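Local coordinates for septation protein imp2 (Schizosaccharomyces pombe, PDB 5C1F), which binds membrane phospholipids through its F-BAR domain, links the cytoskeleton to the membrane, is required for normal septation and takes part in disassembly of the medial ring, at residues Y11-N16 against R199-W204; Q134-A139 against Q187-A192. All blocks are in the same frame, centred on the assembly; numbering follows the deposited sequence.

Contact 1 of 2, residues Y11-N16 against R199-W204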
ATOM      1  N   TYR A  11      -6.692  30.020  37.339  1.00 45.85           N
ATOM      2  CA  TYR A  11      -5.253  29.913  37.141  1.00 47.25           C
ATOM      3  C   TYR A  11      -4.737  30.675  35.927  1.00 47.43           C
ATOM      4  O   TYR A  11      -3.605  30.458  35.493  1.00 49.72           O
ATOM      5  CB  TYR A  11      -4.854  28.436  37.038  1.00 42.80           C
ATOM      6  CG  TYR A  11      -4.899  27.713  38.369  1.00 44.91           C
ATOM      7  CD1 TYR A  11      -6.096  27.226  38.877  1.00 47.26           C
ATOM      8  CD2 TYR A  11      -3.745  27.525  39.118  1.00 45.32           C
ATOM      9  CE1 TYR A  11      -6.143  26.572  40.095  1.00 49.75           C
ATOM     10  CE2 TYR A  11      -3.783  26.869  40.337  1.00 47.77           C
ATOM     11  CZ  TYR A  11      -4.985  26.395  40.820  1.00 49.08           C
ATOM     12  OH  TYR A  11      -5.032  25.740  42.031  1.00 51.54           O
ATOM     13  N   PHE A  12      -5.550  31.576  35.384  1.00 44.48           N
ATOM     14  CA  PHE A  12      -5.094  32.384  34.260  1.00 43.41           C
ATOM     15  C   PHE A  12      -5.417  33.855  34.446  1.00 46.10           C
ATOM     16  O   PHE A  12      -6.101  34.468  33.628  1.00 48.45           O
ATOM     17  CB  PHE A  12      -5.684  31.861  32.953  1.00 35.74           C
ATOM     18  CG  PHE A  12      -4.985  30.641  32.438  1.00 46.48           C
ATOM     19  CD1 PHE A  12      -3.799  30.758  31.730  1.00 43.06           C
ATOM     20  CD2 PHE A  12      -5.491  29.378  32.686  1.00 45.37           C
ATOM     21  CE1 PHE A  12      -3.141  29.636  31.264  1.00 44.34           C
ATOM     22  CE2 PHE A  12      -4.838  28.252  32.222  1.00 46.41           C
ATOM     23  CZ  PHE A  12      -3.660  28.381  31.509  1.00 44.97           C
ATOM     24  N   TRP A  13      -4.900  34.415  35.533  1.00 46.47           N
ATOM     25  CA  TRP A  13      -5.027  35.837  35.801  1.00 50.75           C
ATOM     26  C   TRP A  13      -3.662  36.504  35.683  1.00 54.37           C
ATOM     27  O   TRP A  13      -2.998  36.389  34.651  1.00 52.87           O
ATOM     28  CB  TRP A  13      -5.642  36.069  37.183  1.00 47.13           C
ATOM     29  CG  TRP A  13      -7.035  35.525  37.291  1.00 43.14           C
ATOM     30  CD1 TRP A  13      -7.401  34.291  37.741  1.00 44.66           C
ATOM     31  CD2 TRP A  13      -8.247  36.193  36.920  1.00 44.81           C
ATOM     32  NE1 TRP A  13      -8.768  34.152  37.683  1.00 40.01           N
ATOM     33  CE2 TRP A  13      -9.310  35.305  37.182  1.00 45.74           C
ATOM     34  CE3 TRP A  13      -8.538  37.457  36.399  1.00 42.96           C
ATOM     35  CZ2 TRP A  13     -10.639  35.640  36.938  1.00 46.99           C
ATOM     36  CZ3 TRP A  13      -9.857  37.788  36.157  1.00 44.11           C
ATOM     37  CH2 TRP A  13     -10.893  36.883  36.426  1.00 47.46           C
ATOM     38  N   GLY A  14      -3.238  37.189  36.740  1.00 56.20           N
ATOM     39  CA  GLY A  14      -1.981  37.914  36.716  1.00 50.94           C
ATOM     40  C   GLY A  14      -2.216  39.408  36.794  1.00 52.84           C
ATOM     41  O   GLY A  14      -3.275  39.895  36.397  1.00 48.95           O
ATOM     42  N   ALA A  15      -1.224  40.136  37.297  1.00 56.74           N
ATOM     43  CA  ALA A  15      -1.379  41.564  37.563  1.00 60.79           C
ATOM     44  C   ALA A  15      -1.484  42.400  36.287  1.00 61.19           C
ATOM     45  O   ALA A  15      -1.898  43.558  36.336  1.00 62.56           O
ATOM     46  CB  ALA A  15      -0.224  42.063  38.421  1.00 65.85           C
ATOM     47  N   ASN A  16      -1.111  41.819  35.151  1.00 62.47           N
ATOM     48  CA  ASN A  16      -1.184  42.532  33.878  1.00 61.64           C
ATOM     49  C   ASN A  16      -1.973  41.766  32.821  1.00 59.70           C
ATOM     50  O   ASN A  16      -1.695  41.885  31.626  1.00 61.11           O
ATOM     51  CB  ASN A  16       0.222  42.830  33.354  1.00 64.82           C
ATOM     52  CG  ASN A  16       1.040  43.661  34.324  1.00 69.65           C
ATOM     53  OD1 ASN A  16       0.907  44.885  34.379  1.00 68.38           O
ATOM     54  ND2 ASN A  16       1.899  42.999  35.091  1.00 71.52           N
ATOM     55  N   ARG A 199     -17.106  43.737  35.917  1.00 43.26           N
ATOM     56  CA  ARG A 199     -17.610  43.130  34.693  1.00 46.39           C
ATOM     57  C   ARG A 199     -16.529  42.288  34.027  1.00 46.02           C
ATOM     58  O   ARG A 199     -16.812  41.230  33.463  1.00 47.22           O
ATOM     59  CB  ARG A 199     -18.123  44.200  33.727  1.00 49.24           C
ATOM     60  CG  ARG A 199     -19.387  44.902  34.199  1.00 55.59           C
ATOM     61  CD  ARG A 199     -20.032  45.699  33.076  1.00 60.93           C
ATOM     62  NE  ARG A 199     -19.121  46.690  32.513  1.00 61.65           N
ATOM     63  CZ  ARG A 199     -19.072  47.962  32.893  1.00 62.49           C
ATOM     64  NH1 ARG A 199     -19.887  48.407  33.839  1.00 68.42           N
ATOM     65  NH2 ARG A 199     -18.207  48.792  32.324  1.00 58.01           N
ATOM     66  N   TRP A 200     -15.289  42.761  34.108  1.00 47.35           N
ATOM     67  CA  TRP A 200     -14.157  42.052  33.523  1.00 43.35           C
ATOM     68  C   TRP A 200     -13.915  40.702  34.191  1.00 40.24           C
ATOM     69  O   TRP A 200     -13.688  39.699  33.515  1.00 39.66           O
ATOM     70  CB  TRP A 200     -12.891  42.902  33.612  1.00 43.99           C
ATOM     71  CG  TRP A 200     -11.650  42.104  33.387  1.00 43.34           C
ATOM     72  CD1 TRP A 200     -10.726  41.744  34.322  1.00 40.90           C
ATOM     73  CD2 TRP A 200     -11.210  41.540  32.148  1.00 44.13           C
ATOM     74  NE1 TRP A 200      -9.729  40.999  33.739  1.00 44.99           N
ATOM     75  CE2 TRP A 200     -10.004  40.860  32.404  1.00 44.25           C
ATOM     76  CE3 TRP A 200     -11.717  41.549  30.845  1.00 48.14           C
ATOM     77  CZ2 TRP A 200      -9.296  40.195  31.404  1.00 46.98           C
ATOM     78  CZ3 TRP A 200     -11.013  40.889  29.855  1.00 49.80           C
ATOM     79  CH2 TRP A 200      -9.815  40.221  30.140  1.00 48.46           C
ATOM     80  N   THR A 201     -13.956  40.690  35.519  1.00 41.47           N
ATOM     81  CA  THR A 201     -13.750  39.472  36.296  1.00 43.79           C
ATOM     82  C   THR A 201     -14.766  38.396  35.925  1.00 48.19           C
ATOM     83  O   THR A 201     -14.411  37.228  35.753  1.00 49.97           O
ATOM     84  CB  THR A 201     -13.833  39.756  37.811  1.00 45.95           C
ATOM     85  OG1 THR A 201     -12.723  40.574  38.208  1.00 49.20           O
ATOM     86  CG2 THR A 201     -13.807  38.461  38.609  1.00 47.74           C
ATOM     87  N   ASN A 202     -16.025  38.796  35.787  1.00 49.25           N
ATOM     88  CA  ASN A 202     -17.085  37.860  35.425  1.00 52.88           C
ATOM     89  C   ASN A 202     -16.971  37.364  33.990  1.00 45.90           C
ATOM     90  O   ASN A 202     -17.211  36.192  33.708  1.00 42.15           O
ATOM     91  CB  ASN A 202     -18.457  38.504  35.633  1.00 61.21           C
ATOM     92  CG  ASN A 202     -18.994  38.286  37.032  1.00 66.54           C
ATOM     93  OD1 ASN A 202     -18.787  37.229  37.629  1.00 74.39           O
ATOM     94  ND2 ASN A 202     -19.689  39.286  37.564  1.00 60.12           N
ATOM     95  N   GLU A 203     -16.601  38.264  33.084  1.00 39.75           N
ATOM     96  CA  GLU A 203     -16.555  37.943  31.665  1.00 42.33           C
ATOM     97  C   GLU A 203     -15.361  37.055  31.333  1.00 41.62           C
ATOM     98  O   GLU A 203     -15.473  36.125  30.536  1.00 42.37           O
ATOM     99  CB  GLU A 203     -16.508  39.223  30.831  1.00 48.24           C
ATOM    100  CG  GLU A 203     -17.371  39.170  29.586  1.00 58.04           C
ATOM    101  CD  GLU A 203     -18.832  38.913  29.905  1.00 64.10           C
ATOM    102  OE1 GLU A 203     -19.386  39.616  30.778  1.00 66.47           O
ATOM    103  OE2 GLU A 203     -19.422  37.999  29.291  1.00 67.24           O
ATOM    104  N   TRP A 204     -14.220  37.341  31.951  1.00 38.44           N
ATOM    105  CA  TRP A 204     -13.025  36.542  31.724  1.00 35.92           C
ATOM    106  C   TRP A 204     -13.192  35.156  32.326  1.00 41.39           C
ATOM    107  O   TRP A 204     -12.671  34.176  31.795  1.00 40.69           O
ATOM    108  CB  TRP A 204     -11.784  37.226  32.301  1.00 39.84           C
ATOM    109  CG  TRP A 204     -10.526  36.436  32.092  1.00 40.39           C
ATOM    110  CD1 TRP A 204      -9.692  35.952  33.056  1.00 38.19           C
ATOM    111  CD2 TRP A 204      -9.967  36.026  30.837  1.00 38.82           C
ATOM    112  NE1 TRP A 204      -8.644  35.276  32.481  1.00 37.98           N
ATOM    113  CE2 TRP A 204      -8.788  35.309  31.118  1.00 40.97           C
ATOM    114  CE3 TRP A 204     -10.344  36.204  29.502  1.00 37.27           C
ATOM    115  CZ2 TRP A 204      -7.988  34.762  30.117  1.00 43.89           C
ATOM    116  CZ3 TRP A 204      -9.547  35.663  28.508  1.00 38.73           C
ATOM    117  CH2 TRP A 204      -8.385  34.950  28.821  1.00 39.08           C
TER
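The indole NE1 of Trp204 donates a hydrogen bond of 2.9 Å to the carbonyl O of Phe12. It is nearly straight, at 160° on the hydrogen, and the oxygen lies close to the plane of the indole, while the donor is tilted somewhat from the carbonyl plane. CG of Trp204 is anti to the backbone N (chi1 180°), and the bond from CA to CB already points toward the loop. The same edge of this ring also serves Trp13: CD1, next to NE1, stands over one face of the Trp13 six-membered ring, 3.6 Å from CZ3. The two indoles form an edge-to-face pair, their planes at 76° and the centroids 4.8 Å apart. At its own edge, Trp13 sets CH2 3.6 Å from the backbone O of Thr201 and 4.0 Å from the methyl CG2 of Thr201. CZ3 of Trp13 also comes to 4.0 Å from NE1 of Trp200. An alanine in place of Trp204 would probably leave the Phe12 carbonyl without this donor and open a gap over the face of Trp13. The indole NH of Trp13 itself bonds to the carbonyl of Ser9. The loop between helices 8-11 and 18-59 is thus held against helix 162-252 in the F-BAR domain; Leu23 of helix 18-59 touches both Phe12 and Trp204, helix 69-155 packs on Trp200, and Thr269 and Gly272 of the second subunit adjoin Phe12 and Trp13.

Contact 2 of 2, residues Q134-A139 against Q187-A192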
ATOM      1  N   GLN A 134      -7.294  54.232  32.022  1.00 32.91           N
ATOM      2  CA  GLN A 134      -6.618  55.418  31.505  1.00 36.51           C
ATOM      3  C   GLN A 134      -7.303  56.683  32.006  1.00 37.90           C
ATOM      4  O   GLN A 134      -6.641  57.633  32.421  1.00 38.12           O
ATOM      5  CB  GLN A 134      -6.591  55.413  29.976  1.00 41.47           C
ATOM      6  CG  GLN A 134      -5.713  54.337  29.370  1.00 53.20           C
ATOM      7  CD  GLN A 134      -5.886  54.227  27.868  1.00 59.14           C
ATOM      8  OE1 GLN A 134      -6.471  53.265  27.368  1.00 61.05           O
ATOM      9  NE2 GLN A 134      -5.376  55.213  27.137  1.00 61.01           N
ATOM     10  N   ALA A 135      -8.633  56.685  31.961  1.00 37.47           N
ATOM     11  CA  ALA A 135      -9.418  57.825  32.417  1.00 36.58           C
ATOM     12  C   ALA A 135      -9.221  58.055  33.906  1.00 32.23           C
ATOM     13  O   ALA A 135      -9.240  59.192  34.378  1.00 36.50           O
ATOM     14  CB  ALA A 135     -10.891  57.618  32.103  1.00 30.29           C
ATOM     15  N   LEU A 136      -9.030  56.967  34.644  1.00 30.40           N
ATOM     16  CA  LEU A 136      -8.798  57.057  36.078  1.00 35.30           C
ATOM     17  C   LEU A 136      -7.458  57.718  36.380  1.00 35.72           C
ATOM     18  O   LEU A 136      -7.368  58.584  37.248  1.00 39.75           O
ATOM     19  CB  LEU A 136      -8.855  55.673  36.719  1.00 31.25           C
ATOM     20  CG  LEU A 136      -8.511  55.630  38.207  1.00 35.99           C
ATOM     21  CD1 LEU A 136      -9.392  56.588  38.981  1.00 31.13           C
ATOM     22  CD2 LEU A 136      -8.668  54.222  38.738  1.00 46.18           C
ATOM     23  N   VAL A 137      -6.423  57.300  35.658  1.00 37.42           N
ATOM     24  CA  VAL A 137      -5.088  57.855  35.831  1.00 36.38           C
ATOM     25  C   VAL A 137      -5.065  59.334  35.448  1.00 32.35           C
ATOM     26  O   VAL A 137      -4.485  60.160  36.151  1.00 29.46           O
ATOM     27  CB  VAL A 137      -4.049  57.075  34.999  1.00 39.00           C
ATOM     28  CG1 VAL A 137      -2.702  57.781  35.014  1.00 31.03           C
ATOM     29  CG2 VAL A 137      -3.917  55.655  35.527  1.00 30.02           C
ATOM     30  N   LYS A 138      -5.716  59.663  34.338  1.00 29.66           N
ATOM     31  CA  LYS A 138      -5.817  61.042  33.883  1.00 31.48           C
ATOM     32  C   LYS A 138      -6.546  61.920  34.901  1.00 35.25           C
ATOM     33  O   LYS A 138      -6.172  63.075  35.115  1.00 37.63           O
ATOM     34  CB  LYS A 138      -6.530  61.106  32.529  1.00 36.80           C
ATOM     35  CG  LYS A 138      -6.621  62.503  31.940  1.00 45.84           C
ATOM     36  CD  LYS A 138      -7.366  62.501  30.614  1.00 54.10           C
ATOM     37  CE  LYS A 138      -7.485  63.908  30.046  1.00 59.47           C
ATOM     38  NZ  LYS A 138      -8.196  63.921  28.736  1.00 64.52           N
ATOM     39  N   ALA A 139      -7.583  61.368  35.526  1.00 32.01           N
ATOM     40  CA  ALA A 139      -8.368  62.110  36.511  1.00 32.60           C
ATOM     41  C   ALA A 139      -7.625  62.209  37.838  1.00 33.97           C
ATOM     42  O   ALA A 139      -7.658  63.243  38.503  1.00 34.95           O
ATOM     43  CB  ALA A 139      -9.725  61.458  36.711  1.00 32.61           C
ATOM     44  N   GLN A 187     -13.392  60.769  41.613  1.00 37.76           N
ATOM     45  CA  GLN A 187     -14.196  59.758  42.291  1.00 43.65           C
ATOM     46  C   GLN A 187     -15.141  59.055  41.320  1.00 42.47           C
ATOM     47  O   GLN A 187     -15.450  57.875  41.488  1.00 40.90           O
ATOM     48  CB  GLN A 187     -14.989  60.379  43.441  1.00 52.91           C
ATOM     49  CG  GLN A 187     -15.474  59.365  44.466  1.00 62.59           C
ATOM     50  CD  GLN A 187     -15.103  59.755  45.884  1.00 71.69           C
ATOM     51  OE1 GLN A 187     -14.888  60.932  46.179  1.00 72.94           O
ATOM     52  NE2 GLN A 187     -15.015  58.768  46.767  1.00 75.07           N
ATOM     53  N   SER A 188     -15.601  59.784  40.308  1.00 36.89           N
ATOM     54  CA  SER A 188     -16.414  59.188  39.256  1.00 37.60           C
ATOM     55  C   SER A 188     -15.584  58.178  38.479  1.00 38.19           C
ATOM     56  O   SER A 188     -16.069  57.108  38.115  1.00 39.79           O
ATOM     57  CB  SER A 188     -16.963  60.258  38.313  1.00 41.29           C
ATOM     58  OG  SER A 188     -17.844  61.132  38.994  1.00 49.45           O
ATOM     59  N   ALA A 189     -14.323  58.530  38.236  1.00 34.21           N
ATOM     60  CA  ALA A 189     -13.405  57.661  37.512  1.00 32.33           C
ATOM     61  C   ALA A 189     -13.125  56.397  38.311  1.00 37.59           C
ATOM     62  O   ALA A 189     -13.049  55.307  37.749  1.00 39.82           O
ATOM     63  CB  ALA A 189     -12.109  58.392  37.198  1.00 30.63           C
ATOM     64  N   VAL A 190     -12.974  56.550  39.623  1.00 32.54           N
ATOM     65  CA  VAL A 190     -12.803  55.409  40.517  1.00 32.86           C
ATOM     66  C   VAL A 190     -14.018  54.480  40.448  1.00 37.78           C
ATOM     67  O   VAL A 190     -13.874  53.261  40.348  1.00 38.34           O
ATOM     68  CB  VAL A 190     -12.581  55.862  41.977  1.00 41.62           C
ATOM     69  CG1 VAL A 190     -12.563  54.665  42.916  1.00 39.78           C
ATOM     70  CG2 VAL A 190     -11.294  56.661  42.096  1.00 31.98           C
ATOM     71  N   ALA A 191     -15.211  55.064  40.489  1.00 36.16           N
ATOM     72  CA  ALA A 191     -16.444  54.286  40.450  1.00 41.30           C
ATOM     73  C   ALA A 191     -16.580  53.517  39.137  1.00 42.79           C
ATOM     74  O   ALA A 191     -16.919  52.332  39.133  1.00 38.18           O
ATOM     75  CB  ALA A 191     -17.648  55.191  40.659  1.00 40.05           C
ATOM     76  N   ALA A 192     -16.309  54.197  38.027  1.00 37.09           N
ATOM     77  CA  ALA A 192     -16.460  53.600  36.704  1.00 36.32           C
ATOM     78  C   ALA A 192     -15.461  52.466  36.459  1.00 40.72           C
ATOM     79  O   ALA A 192     -15.797  51.460  35.833  1.00 41.07           O
ATOM     80  CB  ALA A 192     -16.322  54.669  35.632  1.00 36.72           C
TER
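Segments 134-139 and 187-192, on helices 69-155 and 162-252, run antiparallel, at 159° between their directions, with their axes 8.6 Å apart at the closest point and the CA atoms of Leu136 and Ala189 only 4.9 Å from each other. Ala189 points its methyl at the opposing helix, where CB meets CB of Ala139 at 3.9 Å and lies 3.7 Å from CA of Leu136. Small side chains therefore occupy the middle of the interface and allow the backbones to come near. Leu136 closes one flank. Its chi1 (175°) sets CG anti to the backbone N, and with chi2 at 55° the CD1 branch lies against Val190, 3.6 Å from the backbone N and 3.7 Å from the methyl CG2. CD1 also touches CB of Ala189, at 3.7 Å, and so bridges two successive residues of the facing helix. No hydrogen bond joins the segments; the contact is apolar and partly at the surface. It pairs helix 69-155 with helix 162-252 in the elongated antiparallel helical bundle of the F-BAR domain. Leu136 also packs on Tyr186 and Val193 of helix 162-252, and Pro277 of the second subunit touches both Leu136 and Val190.

Both contacts use helix 162-252 of the F-BAR domain and lie on the same side of the chain's centre, about 20 Å apart between their centres and about 5 Å between nearest atoms, without touching. In chain order 11-16 comes first, then 134-139, 187-192 and 199-204, so the antiparallel pairing of contact 2 falls within the longer span that contact 1 brings together. Contact 1 fastens the N-terminal loop to that helix through tryptophans, whereas contact 2 joins it to helix 69-155 through alanine, leucine and valine side chains. Both also touch the second subunit, so each lies beside the dimer contact of the two F-BAR chains.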